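Sialidase B (Streptococcus pneumoniae serotype 4, PDB 4XJW) cleaves terminal sialic acid residues from oligosaccharides, glycoproteins and glycolipids as a glycosyl hydrolase family 33 exo-sialidase. Local coordinates at residues F67-V76 with L88-W96; N261-P271 with Q383-L393. The protein carries 1 engineered substitution. All coordinates share one frame; numbering follows the deposited sequence.

Overall arrangement
From the N terminus, contact 1 comes first, within the N-terminal domain of concanavalin-like family: it joins strand 74-80 to strand 85-91, one edge strand of a six-stranded antiparallel sheet, and closes a short loop of 11 residues. The chain then enters the sialidase propeller region, where contact 2 opens. It joins the loop after strand 255-256 to the end of strand 377-387, closing a loop of 111 residues that holds strands 286-294 and 301-308 and most strands of the antiparallel sheet to which 377-387 belongs. The contacts follow one another in series, neither nesting nor crossing. The centres of contacts 1 and 2 are 27 Å apart; the nearest atoms of contacts 1 and 2 are about 7 Å apart.

Contact 1 of 2, residues F67-V76 with L88-W96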
# COMPACT_ATOMS: atom_id res chain seq x y z
N PHE A 67 13.92 7.73 -20.48
CA PHE A 67 14.70 6.56 -20.08
C PHE A 67 13.97 5.69 -19.06
O PHE A 67 12.97 6.12 -18.46
CB PHE A 67 16.08 6.96 -19.52
CG PHE A 67 16.01 7.71 -18.21
CD1 PHE A 67 16.04 7.01 -17.00
CD2 PHE A 67 15.90 9.09 -18.18
CE1 PHE A 67 15.96 7.69 -15.79
CE2 PHE A 67 15.83 9.78 -16.98
CZ PHE A 67 15.86 9.07 -15.77
N MET A 68 14.47 4.47 -18.88
CA MET A 68 14.00 3.59 -17.82
C MET A 68 15.18 2.89 -17.16
O MET A 68 16.31 2.89 -17.67
CB MET A 68 13.03 2.53 -18.36
CG MET A 68 13.66 1.59 -19.38
SD MET A 68 12.55 0.27 -19.91
CE MET A 68 12.62 -0.84 -18.51
N ARG A 69 14.90 2.27 -16.02
CA ARG A 69 15.89 1.49 -15.30
C ARG A 69 15.34 0.10 -15.07
O ARG A 69 14.11 -0.11 -15.12
CB ARG A 69 16.23 2.13 -13.95
CG ARG A 69 16.93 3.47 -14.05
CD ARG A 69 17.40 3.94 -12.67
NE ARG A 69 18.01 5.27 -12.72
CZ ARG A 69 19.31 5.49 -12.94
NH1 ARG A 69 20.14 4.47 -13.14
NH2 ARG A 69 19.77 6.73 -12.98
N ASP A 70 16.22 -0.86 -14.82
CA ASP A 70 15.76 -2.23 -14.62
C ASP A 70 15.06 -2.44 -13.27
O ASP A 70 14.63 -3.54 -12.94
CB ASP A 70 16.88 -3.26 -14.85
CG ASP A 70 17.98 -3.17 -13.81
OD1 ASP A 70 17.90 -2.32 -12.90
OD2 ASP A 70 18.95 -3.97 -13.92
N SER A 71 14.93 -1.35 -12.50
CA SER A 71 14.16 -1.33 -11.26
C SER A 71 12.71 -1.03 -11.56
O SER A 71 11.85 -1.18 -10.69
CB SER A 71 14.67 -0.20 -10.37
OG SER A 71 14.47 1.05 -11.02
N GLY A 72 12.43 -0.60 -12.79
CA GLY A 72 11.09 -0.21 -13.17
C GLY A 72 10.88 1.30 -13.14
O GLY A 72 9.77 1.77 -13.42
N GLU A 73 11.92 2.05 -12.79
CA GLU A 73 11.87 3.51 -12.81
C GLU A 73 11.72 4.04 -14.24
O GLU A 73 12.29 3.48 -15.17
CB GLU A 73 13.14 4.07 -12.17
CG GLU A 73 13.31 5.59 -12.23
CD GLU A 73 14.55 6.03 -11.49
OE1 GLU A 73 14.78 5.50 -10.38
OE2 GLU A 73 15.31 6.87 -12.03
N ILE A 74 10.95 5.11 -14.41
CA ILE A 74 10.87 5.83 -15.68
C ILE A 74 11.28 7.27 -15.44
O ILE A 74 11.04 7.82 -14.36
CB ILE A 74 9.43 5.77 -16.26
CG1 ILE A 74 9.41 6.11 -17.76
CG2 ILE A 74 8.50 6.72 -15.51
CD1 ILE A 74 9.96 5.00 -18.65
N GLY A 75 11.90 7.90 -16.43
CA GLY A 75 12.28 9.29 -16.29
C GLY A 75 12.54 9.98 -17.61
O GLY A 75 12.47 9.36 -18.68
N VAL A 76 12.80 11.29 -17.51
CA VAL A 76 13.23 12.07 -18.66
C VAL A 76 14.41 12.95 -18.27
O VAL A 76 14.58 13.33 -17.10
CB VAL A 76 12.14 13.00 -19.24
CG1 VAL A 76 10.97 12.18 -19.80
CG2 VAL A 76 11.67 14.00 -18.20
N LEU A 88 16.20 16.71 -14.75
CA LEU A 88 16.04 15.27 -14.65
C LEU A 88 14.83 15.02 -13.77
O LEU A 88 14.81 15.42 -12.60
CB LEU A 88 17.30 14.64 -14.03
CG LEU A 88 17.13 13.17 -13.60
CD1 LEU A 88 17.03 12.28 -14.80
CD2 LEU A 88 18.27 12.72 -12.69
N PHE A 89 13.80 14.39 -14.35
CA PHE A 89 12.59 14.03 -13.60
C PHE A 89 12.36 12.54 -13.73
O PHE A 89 12.51 11.98 -14.81
CB PHE A 89 11.36 14.76 -14.15
CG PHE A 89 11.55 16.24 -14.27
CD1 PHE A 89 11.79 17.00 -13.13
CD2 PHE A 89 11.49 16.86 -15.50
CE1 PHE A 89 11.97 18.37 -13.23
CE2 PHE A 89 11.67 18.23 -15.60
CZ PHE A 89 11.91 18.98 -14.46
N SER A 90 11.99 11.90 -12.63
CA SER A 90 11.78 10.46 -12.67
C SER A 90 10.91 10.01 -11.52
O SER A 90 10.71 10.75 -10.55
CB SER A 90 13.13 9.73 -12.62
OG SER A 90 13.69 9.87 -11.32
N ARG A 91 10.39 8.79 -11.62
CA ARG A 91 9.78 8.15 -10.48
C ARG A 91 10.06 6.65 -10.51
O ARG A 91 9.89 6.00 -11.54
CB ARG A 91 8.27 8.37 -10.42
CG ARG A 91 7.73 8.09 -9.03
CD ARG A 91 6.23 7.82 -9.07
NE ARG A 91 5.93 6.44 -9.43
CZ ARG A 91 4.70 5.93 -9.44
NH1 ARG A 91 3.67 6.71 -9.11
NH2 ARG A 91 4.51 4.66 -9.78
N PRO A 92 10.48 6.10 -9.37
CA PRO A 92 10.64 4.64 -9.26
C PRO A 92 9.32 3.89 -9.51
O PRO A 92 8.24 4.51 -9.49
CB PRO A 92 11.07 4.45 -7.80
CG PRO A 92 11.83 5.73 -7.50
CD PRO A 92 11.01 6.80 -8.18
N ALA A 93 9.44 2.58 -9.73
CA ALA A 93 8.31 1.65 -9.76
C ALA A 93 7.16 2.15 -10.63
O ALA A 93 6.03 2.23 -10.17
CB ALA A 93 7.81 1.37 -8.33
N SER A 94 7.47 2.48 -11.88
CA SER A 94 6.45 2.99 -12.79
C SER A 94 6.00 2.01 -13.89
O SER A 94 5.04 2.30 -14.61
CB SER A 94 6.93 4.30 -13.42
OG SER A 94 7.07 5.31 -12.44
N LEU A 95 6.69 0.88 -14.02
CA LEU A 95 6.52 0.01 -15.20
C LEU A 95 6.11 -1.42 -14.85
O LEU A 95 6.33 -1.89 -13.74
CB LEU A 95 7.85 -0.09 -15.96
CG LEU A 95 8.39 1.19 -16.58
CD1 LEU A 95 9.77 0.94 -17.19
CD2 LEU A 95 7.46 1.71 -17.63
N TRP A 96 5.52 -2.10 -15.83
CA TRP A 96 5.36 -3.55 -15.77
C TRP A 96 6.33 -4.21 -16.72
O TRP A 96 6.75 -3.61 -17.72
CB TRP A 96 3.93 -3.91 -16.17
CG TRP A 96 3.00 -3.97 -14.99
CD1 TRP A 96 2.38 -2.91 -14.37
CD2 TRP A 96 2.59 -5.15 -14.27
NE1 TRP A 96 1.61 -3.36 -13.32
CE2 TRP A 96 1.73 -4.73 -13.23
CE3 TRP A 96 2.89 -6.51 -14.39
CZ2 TRP A 96 1.15 -5.63 -12.32
CZ3 TRP A 96 2.31 -7.40 -13.50
CH2 TRP A 96 1.45 -6.96 -12.48
O HOH W 1 11.80 1.16 -9.11
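L95 and M68 meet where an antiparallel beta hairpin, strands 74-80 and 85-91 at the edge of a concanavalin-like sheet, runs out into loop; M68 comes from strand 63-69, next to the hairpin in the sheet. The leucine's CD1 fits the bend of the methionine, 3.6 Å from M68 CE and close also to CB and SD. That bend arises at chi3 (-77°), which folds CE back from an otherwise extended chain. I74 pushes CG2 against S94 CB, and its side chain also touches L108 of strand 102-113. Glycine shapes the opposite face: at G75 the backbone lies flat beneath the F67 ring, whose face takes G75 CA 3.6 Å above its plane. L88 crosses the F67 side chain at about a right angle and brings CD1 to 3.5 Å from F67 CE2. E73 runs alongside P92, its OE2 in a salt bridge with R69 NE and weakly bonded by S90 OG. Backbone pairs I74-R91 and V76-F89 lace the strands together. Beyond them, G72 O accepts from S94 N, the donor standing 46° out of the carbonyl plane. At the turn, a water accepts a hydrogen bond from A93 N and donates one to S71 O, 2.8 Å from each of these two atoms.

Contact 2 of 2, residues N261-P271 with Q383-L393; sequences NDYEEQLVYWP and QYSVDFDSGSL
The loop between strands 255-256 and 286-294 docks here on strand 377-387, part of the antiparallel sheet built from residues 324-414, through a single backbone bridge, a glutamine side chain and an aromatic cluster. Y263 and Y384 make the bridge, with Y384 N donating to D262 O and E264 N to Y384 O. Their rings are nearly parallel (17°) but slid apart, so Y384 CB, rather than its ring, sits over the centre of the Y263 face, 3.4 Å from the centroid. At this end the hydroxyls of Y263 and Y384 are hydrogen-bonded to E395 and D410. Q383 NE2 reaches N261 O at 2.9 Å, and S385 OG donates to E264 OE1. Where the loop backbone bows away, Q266 spans the gap with an extended chain: OE1 accepts from V386 N at 2.7 Å and NE2 donates to V386 O at 2.8 Å. This two-point grip fixes the amide's rotation. Further along, F388 turns its edge to the W270 face in a T-shaped stack (planes at 85°), while P271 CD covers one face of F388, 3.4 Å from its CZ. W270 NE1 is bonded to S279 O. Strands 394-398 and 400-403 pair with strand 377-387, along which the loop lies.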
# COMPACT_ATOMS: atom_id res chain seq x y z
N ASN A 261 -11.16 12.64 12.52
CA ASN A 261 -11.40 13.93 11.87
C ASN A 261 -10.64 15.08 12.50
O ASN A 261 -10.91 16.26 12.20
CB ASN A 261 -12.89 14.23 11.82
CG ASN A 261 -13.62 13.33 10.83
OD1 ASN A 261 -13.16 13.12 9.71
ND2 ASN A 261 -14.74 12.78 11.26
N ASP A 262 -9.66 14.75 13.34
CA ASP A 262 -8.81 15.76 13.93
C ASP A 262 -7.95 16.49 12.88
O ASP A 262 -7.61 17.66 13.05
CB ASP A 262 -7.95 15.19 15.07
CG ASP A 262 -7.21 13.90 14.71
OD1 ASP A 262 -7.78 13.04 14.00
OD2 ASP A 262 -6.07 13.72 15.18
N TYR A 263 -7.60 15.78 11.81
CA TYR A 263 -6.96 16.39 10.65
C TYR A 263 -7.82 16.23 9.40
O TYR A 263 -8.49 15.21 9.24
CB TYR A 263 -5.59 15.77 10.42
CG TYR A 263 -4.49 16.35 11.28
CD1 TYR A 263 -4.57 16.27 12.67
CD2 TYR A 263 -3.40 16.96 10.71
CE1 TYR A 263 -3.57 16.79 13.48
CE2 TYR A 263 -2.37 17.49 11.52
CZ TYR A 263 -2.47 17.40 12.89
OH TYR A 263 -1.49 17.93 13.70
N GLU A 264 -7.80 17.25 8.54
CA GLU A 264 -8.52 17.23 7.27
C GLU A 264 -8.03 16.10 6.35
O GLU A 264 -6.85 15.76 6.35
CB GLU A 264 -8.36 18.59 6.57
CG GLU A 264 -9.05 18.71 5.20
CD GLU A 264 -8.60 19.93 4.40
OE1 GLU A 264 -7.60 20.58 4.77
OE2 GLU A 264 -9.25 20.23 3.38
N GLU A 265 -8.94 15.52 5.58
CA GLU A 265 -8.55 14.57 4.54
C GLU A 265 -8.02 15.35 3.34
O GLU A 265 -8.81 15.88 2.54
CB GLU A 265 -9.75 13.71 4.14
CG GLU A 265 -10.28 12.81 5.26
CD GLU A 265 -11.80 12.67 5.22
OE1 GLU A 265 -12.41 13.07 4.20
OE2 GLU A 265 -12.37 12.17 6.20
N GLN A 266 -6.70 15.44 3.22
CA GLN A 266 -6.07 16.24 2.17
C GLN A 266 -5.31 15.37 1.20
O GLN A 266 -4.54 14.50 1.61
CB GLN A 266 -5.07 17.21 2.77
CG GLN A 266 -5.64 18.45 3.39
CD GLN A 266 -4.57 19.25 4.10
OE1 GLN A 266 -4.33 19.06 5.29
NE2 GLN A 266 -3.89 20.13 3.36
N LEU A 267 -5.50 15.65 -0.09
CA LEU A 267 -4.73 15.03 -1.15
C LEU A 267 -3.46 15.86 -1.31
O LEU A 267 -3.47 16.93 -1.92
CB LEU A 267 -5.57 15.02 -2.44
CG LEU A 267 -5.22 14.07 -3.59
CD1 LEU A 267 -5.42 12.64 -3.18
CD2 LEU A 267 -6.09 14.38 -4.82
N VAL A 268 -2.36 15.39 -0.73
CA VAL A 268 -1.12 16.16 -0.69
C VAL A 268 -0.03 15.45 -1.47
O VAL A 268 0.13 14.23 -1.36
CB VAL A 268 -0.62 16.36 0.76
CG1 VAL A 268 0.57 17.31 0.80
CG2 VAL A 268 -1.74 16.89 1.64
N TYR A 269 0.71 16.20 -2.27
CA TYR A 269 1.93 15.70 -2.86
C TYR A 269 3.02 15.74 -1.79
O TYR A 269 3.49 16.81 -1.42
CB TYR A 269 2.36 16.55 -4.05
CG TYR A 269 3.74 16.19 -4.53
CD1 TYR A 269 3.94 15.08 -5.35
CD2 TYR A 269 4.85 16.92 -4.12
CE1 TYR A 269 5.21 14.72 -5.76
CE2 TYR A 269 6.13 16.57 -4.53
CZ TYR A 269 6.30 15.47 -5.36
OH TYR A 269 7.57 15.14 -5.76
N TRP A 270 3.41 14.57 -1.29
CA TRP A 270 4.43 14.51 -0.25
C TRP A 270 5.80 14.58 -0.91
O TRP A 270 6.06 13.88 -1.89
CB TRP A 270 4.29 13.23 0.57
CG TRP A 270 4.52 13.47 2.03
CD1 TRP A 270 5.62 13.10 2.77
CD2 TRP A 270 3.67 14.20 2.91
NE1 TRP A 270 5.47 13.52 4.06
CE2 TRP A 270 4.28 14.20 4.18
CE3 TRP A 270 2.43 14.83 2.75
CZ2 TRP A 270 3.69 14.83 5.29
CZ3 TRP A 270 1.85 15.43 3.84
CH2 TRP A 270 2.48 15.44 5.09
N PRO A 271 6.69 15.42 -0.37
CA PRO A 271 8.01 15.61 -0.98
C PRO A 271 8.86 14.34 -1.00
O PRO A 271 8.86 13.55 -0.04
CB PRO A 271 8.65 16.70 -0.10
CG PRO A 271 7.92 16.64 1.21
CD PRO A 271 6.51 16.23 0.85
N GLN A 383 -10.04 21.63 13.89
CA GLN A 383 -9.34 20.71 13.00
C GLN A 383 -8.01 21.29 12.50
O GLN A 383 -7.83 22.51 12.45
CB GLN A 383 -10.25 20.36 11.82
CG GLN A 383 -9.77 19.20 10.94
CD GLN A 383 -10.68 18.96 9.75
OE1 GLN A 383 -10.74 19.77 8.83
NE2 GLN A 383 -11.39 17.83 9.76
N TYR A 384 -7.06 20.41 12.16
CA TYR A 384 -5.79 20.82 11.57
C TYR A 384 -5.74 20.49 10.08
O TYR A 384 -6.39 19.55 9.62
CB TYR A 384 -4.63 20.08 12.22
CG TYR A 384 -4.36 20.44 13.67
CD1 TYR A 384 -5.03 19.79 14.70
CD2 TYR A 384 -3.40 21.39 14.00
CE1 TYR A 384 -4.77 20.10 16.03
CE2 TYR A 384 -3.14 21.71 15.32
CZ TYR A 384 -3.82 21.06 16.33
OH TYR A 384 -3.56 21.37 17.64
N SER A 385 -4.95 21.27 9.35
CA SER A 385 -4.60 20.97 7.97
C SER A 385 -3.08 21.02 7.87
O SER A 385 -2.42 21.60 8.73
CB SER A 385 -5.20 22.00 7.03
OG SER A 385 -6.59 21.79 6.84
N VAL A 386 -2.51 20.42 6.83
CA VAL A 386 -1.07 20.45 6.63
C VAL A 386 -0.67 21.12 5.32
O VAL A 386 -1.42 21.10 4.35
CB VAL A 386 -0.44 19.04 6.72
CG1 VAL A 386 -0.83 18.37 8.00
CG2 VAL A 386 -0.84 18.19 5.52
N ASP A 387 0.52 21.72 5.29
CA ASP A 387 1.03 22.30 4.05
C ASP A 387 2.55 22.40 4.08
O ASP A 387 3.17 22.31 5.15
CB ASP A 387 0.43 23.68 3.80
CG ASP A 387 1.01 24.74 4.71
OD1 ASP A 387 2.06 25.32 4.37
OD2 ASP A 387 0.42 24.99 5.79
N PHE A 388 3.14 22.59 2.91
CA PHE A 388 4.57 22.78 2.77
C PHE A 388 4.86 24.15 2.16
O PHE A 388 5.92 24.37 1.59
CB PHE A 388 5.17 21.70 1.86
CG PHE A 388 5.27 20.34 2.50
CD1 PHE A 388 6.39 19.98 3.23
CD2 PHE A 388 4.23 19.43 2.38
CE1 PHE A 388 6.50 18.73 3.82
CE2 PHE A 388 4.33 18.18 2.96
CZ PHE A 388 5.45 17.83 3.69
N ASP A 389 3.90 25.07 2.28
CA ASP A 389 4.03 26.40 1.67
C ASP A 389 5.24 27.19 2.17
O ASP A 389 5.76 28.06 1.45
CB ASP A 389 2.75 27.21 1.87
CG ASP A 389 1.55 26.61 1.17
OD1 ASP A 389 1.74 25.61 0.43
OD2 ASP A 389 0.43 27.13 1.35
N SER A 390 5.70 26.91 3.38
CA SER A 390 6.85 27.62 3.95
C SER A 390 8.17 26.92 3.63
O SER A 390 9.23 27.42 3.98
CB SER A 390 6.70 27.78 5.46
OG SER A 390 6.91 26.54 6.13
N GLY A 391 8.09 25.77 2.97
CA GLY A 391 9.28 25.01 2.63
C GLY A 391 9.54 23.86 3.58
O GLY A 391 10.45 23.05 3.37
N SER A 392 8.75 23.79 4.65
CA SER A 392 8.79 22.67 5.58
C SER A 392 7.36 22.30 5.94
O SER A 392 6.44 23.08 5.68
CB SER A 392 9.61 23.01 6.82
OG SER A 392 9.01 24.04 7.58
N LEU A 393 7.16 21.13 6.52
CA LEU A 393 5.82 20.72 6.93
C LEU A 393 5.31 21.58 8.08
O LEU A 393 5.99 21.77 9.09
CB LEU A 393 5.80 19.25 7.33
CG LEU A 393 4.50 18.75 7.96
CD1 LEU A 393 3.37 18.80 6.95
CD2 LEU A 393 4.66 17.34 8.53